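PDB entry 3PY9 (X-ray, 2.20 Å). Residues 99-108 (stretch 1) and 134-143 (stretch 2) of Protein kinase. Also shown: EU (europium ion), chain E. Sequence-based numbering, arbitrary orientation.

Stretch 1 99-108: DVTIEKVYNN
Stretch 2 134-143: KLYESLGIKQ

The ring of Tyr-106 is clasped between two side chains of the other stretch. Leu-139 CD1 lies 4.2 Å from the ring centroid over one face, and Lys-142 CB lies 4.1 Å from it over the opposite face; both approach close to the ring normal, so their C-H groups meet the pi cloud. A broad aromatic ring suits this place because each face can receive aliphatic carbon. Tyr-106 takes chi1 m with chi2 -75°, Leu-139 is m,t, and Lys-142 is t,p,t,t.

Before this clasp, two extended strands run parallel, their axes inclined by 32° and 4.6 Å apart at closest approach. Thr-101 pairs with Lys-134, and the register continues one for one to Val-105 with Ser-138. Phi lies between -141° and -70° and psi between 109° and 154° in these ten residues. Stretch 1 uses its odd residues for the ladder: Leu-135 N donates to Thr-101 O (2.9 Å), Glu-103 N to Leu-135 O (2.9 Å), Glu-137 N to Glu-103 O (2.8 Å), Val-105 N to Glu-137 O (3.1 Å) and Leu-139 N to Val-105 O (2.7 Å).

On the face of Thr-101, Glu-103 and Val-105, Lys-134 (t,t,m,m) curls back so that NZ forms a salt bridge with Glu-103 OE2 (3.3 Å) and a weak hydrogen bond with Thr-101 OG1 (3.3 Å). The other face sets Ile-102 (m,m) against Leu-135 (m,t), CD1 to CB 3.9 Å. Beside them, extended Glu-137 (t,t) brings OE1 only to 4.6 Å from Lys-104 NZ, beyond a salt bridge, and this buried oxygen has no partner in the model.

Past Leu-139, Gly-140 has phi 73°, which favours glycine. Its N donates to Ser-138 OG (2.8 Å), bracing the turn, while its O accepts from Asn-107 N (3.1 Å).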

# COMPACT_ATOMS: atom_id res chain seq x y z
N ASP A 99 -2.75 -15.07 -23.48
CA ASP A 99 -3.93 -15.52 -22.74
C ASP A 99 -4.01 -14.80 -21.38
O ASP A 99 -3.66 -15.36 -20.34
CB ASP A 99 -3.91 -17.06 -22.57
CG ASP A 99 -4.98 -17.57 -21.59
OD1 ASP A 99 -5.98 -16.86 -21.33
OD2 ASP A 99 -4.83 -18.71 -21.08
N VAL A 100 -4.44 -13.54 -21.41
CA VAL A 100 -4.42 -12.71 -20.21
C VAL A 100 -5.80 -12.16 -19.92
O VAL A 100 -6.41 -11.51 -20.77
CB VAL A 100 -3.39 -11.56 -20.30
CG1 VAL A 100 -3.30 -10.81 -18.98
CG2 VAL A 100 -2.01 -12.11 -20.67
N THR A 101 -6.30 -12.45 -18.73
CA THR A 101 -7.57 -11.91 -18.29
C THR A 101 -7.34 -10.79 -17.26
O THR A 101 -6.50 -10.92 -16.39
CB THR A 101 -8.49 -13.03 -17.76
OG1 THR A 101 -7.76 -13.84 -16.85
CG2 THR A 101 -8.97 -13.93 -18.90
N ILE A 102 -8.07 -9.68 -17.40
CA ILE A 102 -8.05 -8.58 -16.44
C ILE A 102 -9.22 -8.64 -15.46
O ILE A 102 -10.36 -8.94 -15.84
CB ILE A 102 -8.07 -7.19 -17.12
CG1 ILE A 102 -7.11 -7.14 -18.31
CG2 ILE A 102 -7.82 -6.05 -16.07
CD1 ILE A 102 -5.62 -7.05 -17.94
N GLU A 103 -8.92 -8.33 -14.21
CA GLU A 103 -9.88 -8.20 -13.11
C GLU A 103 -9.62 -6.86 -12.45
O GLU A 103 -8.49 -6.55 -12.07
CB GLU A 103 -9.59 -9.26 -12.05
CG GLU A 103 -9.70 -10.66 -12.54
CD GLU A 103 -10.89 -11.33 -11.94
OE1 GLU A 103 -11.12 -11.07 -10.73
OE2 GLU A 103 -11.59 -12.09 -12.67
N LYS A 104 -10.68 -6.06 -12.30
CA LYS A 104 -10.56 -4.76 -11.68
C LYS A 104 -10.90 -4.84 -10.20
O LYS A 104 -11.93 -5.41 -9.82
CB LYS A 104 -11.44 -3.74 -12.39
CG LYS A 104 -11.04 -3.52 -13.85
CD LYS A 104 -11.98 -2.57 -14.58
CE LYS A 104 -11.29 -1.98 -15.82
NZ LYS A 104 -12.17 -1.07 -16.62
N VAL A 105 -10.02 -4.30 -9.36
CA VAL A 105 -10.23 -4.32 -7.93
C VAL A 105 -9.77 -2.99 -7.38
O VAL A 105 -8.92 -2.33 -7.96
CB VAL A 105 -9.40 -5.47 -7.22
CG1 VAL A 105 -9.95 -6.86 -7.55
CG2 VAL A 105 -7.92 -5.39 -7.57
N TYR A 106 -10.32 -2.60 -6.25
CA TYR A 106 -9.78 -1.48 -5.54
C TYR A 106 -8.48 -1.89 -4.90
O TYR A 106 -8.31 -3.03 -4.47
CB TYR A 106 -10.77 -0.99 -4.49
CG TYR A 106 -12.06 -0.46 -5.06
CD1 TYR A 106 -12.10 0.77 -5.68
CD2 TYR A 106 -13.23 -1.21 -4.98
CE1 TYR A 106 -13.28 1.27 -6.20
CE2 TYR A 106 -14.43 -0.71 -5.51
CZ TYR A 106 -14.43 0.54 -6.11
OH TYR A 106 -15.58 1.06 -6.64
N ASN A 107 -7.55 -0.95 -4.82
CA ASN A 107 -6.23 -1.25 -4.31
C ASN A 107 -5.55 0.01 -3.77
O ASN A 107 -5.85 1.11 -4.25
CB ASN A 107 -5.41 -1.88 -5.41
CG ASN A 107 -4.01 -2.19 -4.98
OD1 ASN A 107 -3.05 -1.52 -5.38
ND2 ASN A 107 -3.88 -3.22 -4.16
N ASN A 108 -4.66 -0.14 -2.78
CA ASN A 108 -3.99 1.03 -2.15
C ASN A 108 -2.50 1.19 -2.41
O ASN A 108 -1.85 2.11 -1.87
CB ASN A 108 -4.26 1.11 -0.63
CG ASN A 108 -3.65 -0.05 0.15
OD1 ASN A 108 -3.15 -1.02 -0.43
ND2 ASN A 108 -3.71 0.05 1.49
N LYS A 134 -3.78 -14.01 -14.99
CA LYS A 134 -4.75 -13.04 -14.53
C LYS A 134 -4.01 -11.83 -13.98
O LYS A 134 -3.07 -11.96 -13.19
CB LYS A 134 -5.65 -13.67 -13.49
CG LYS A 134 -6.94 -12.94 -13.24
CD LYS A 134 -7.88 -13.82 -12.43
CE LYS A 134 -8.58 -14.87 -13.29
NZ LYS A 134 -9.63 -14.25 -14.18
N LEU A 135 -4.41 -10.65 -14.44
CA LEU A 135 -3.84 -9.42 -13.97
C LEU A 135 -4.91 -8.65 -13.22
O LEU A 135 -6.08 -8.62 -13.65
CB LEU A 135 -3.30 -8.57 -15.14
CG LEU A 135 -2.10 -9.10 -15.96
CD1 LEU A 135 -1.58 -8.02 -16.88
CD2 LEU A 135 -0.93 -9.66 -15.11
N TYR A 136 -4.50 -8.04 -12.11
CA TYR A 136 -5.42 -7.34 -11.26
C TYR A 136 -5.14 -5.86 -11.42
O TYR A 136 -4.09 -5.37 -10.98
CB TYR A 136 -5.26 -7.79 -9.81
CG TYR A 136 -5.67 -9.23 -9.57
CD1 TYR A 136 -6.95 -9.54 -9.13
CD2 TYR A 136 -4.78 -10.28 -9.80
CE1 TYR A 136 -7.32 -10.86 -8.90
CE2 TYR A 136 -5.15 -11.60 -9.58
CZ TYR A 136 -6.42 -11.87 -9.13
OH TYR A 136 -6.82 -13.18 -8.90
N GLU A 137 -6.06 -5.18 -12.08
CA GLU A 137 -5.89 -3.78 -12.40
C GLU A 137 -6.50 -2.95 -11.30
O GLU A 137 -7.64 -3.20 -10.94
CB GLU A 137 -6.61 -3.47 -13.71
CG GLU A 137 -6.42 -2.06 -14.22
CD GLU A 137 -7.31 -1.75 -15.40
OE1 GLU A 137 -7.97 -2.67 -15.91
OE2 GLU A 137 -7.36 -0.58 -15.81
N SER A 138 -5.77 -1.97 -10.79
CA SER A 138 -6.27 -1.11 -9.71
C SER A 138 -7.40 -0.18 -10.18
O SER A 138 -7.31 0.44 -11.23
CB SER A 138 -5.14 -0.27 -9.12
OG SER A 138 -5.64 0.60 -8.11
N LEU A 139 -8.44 -0.06 -9.37
CA LEU A 139 -9.43 0.99 -9.58
C LEU A 139 -9.14 2.18 -8.66
O LEU A 139 -10.00 3.03 -8.47
CB LEU A 139 -10.85 0.46 -9.30
CG LEU A 139 -11.47 -0.59 -10.22
CD1 LEU A 139 -12.71 -1.17 -9.61
CD2 LEU A 139 -11.78 -0.00 -11.60
N GLY A 140 -7.92 2.22 -8.11
CA GLY A 140 -7.58 3.16 -7.03
C GLY A 140 -8.24 2.73 -5.73
O GLY A 140 -8.89 1.68 -5.67
N ILE A 141 -8.09 3.55 -4.68
CA ILE A 141 -8.74 3.26 -3.41
C ILE A 141 -10.24 3.53 -3.52
O ILE A 141 -10.66 4.45 -4.20
CB ILE A 141 -8.12 4.08 -2.25
CG1 ILE A 141 -6.67 3.63 -2.01
CG2 ILE A 141 -8.94 3.89 -0.99
CD1 ILE A 141 -5.86 4.51 -1.05
N LYS A 142 -11.03 2.69 -2.85
CA LYS A 142 -12.46 2.89 -2.78
C LYS A 142 -12.74 4.31 -2.25
O LYS A 142 -12.15 4.72 -1.23
CB LYS A 142 -13.08 1.82 -1.87
CG LYS A 142 -14.54 2.06 -1.46
CD LYS A 142 -15.51 1.79 -2.60
CE LYS A 142 -16.85 2.42 -2.29
NZ LYS A 142 -17.96 1.95 -3.13
N GLN A 143 -13.60 5.04 -2.97
CA GLN A 143 -14.02 6.39 -2.57
C GLN A 143 -15.26 6.25 -1.72
O GLN A 143 -16.22 5.57 -2.09
CB GLN A 143 -14.33 7.28 -3.77
CG GLN A 143 -13.15 7.59 -4.69
CD GLN A 143 -11.97 8.12 -3.96
OE1 GLN A 143 -11.00 7.38 -3.68
NE2 GLN A 143 -12.00 9.41 -3.63
EU EU E . -6.78 -20.12 -21.18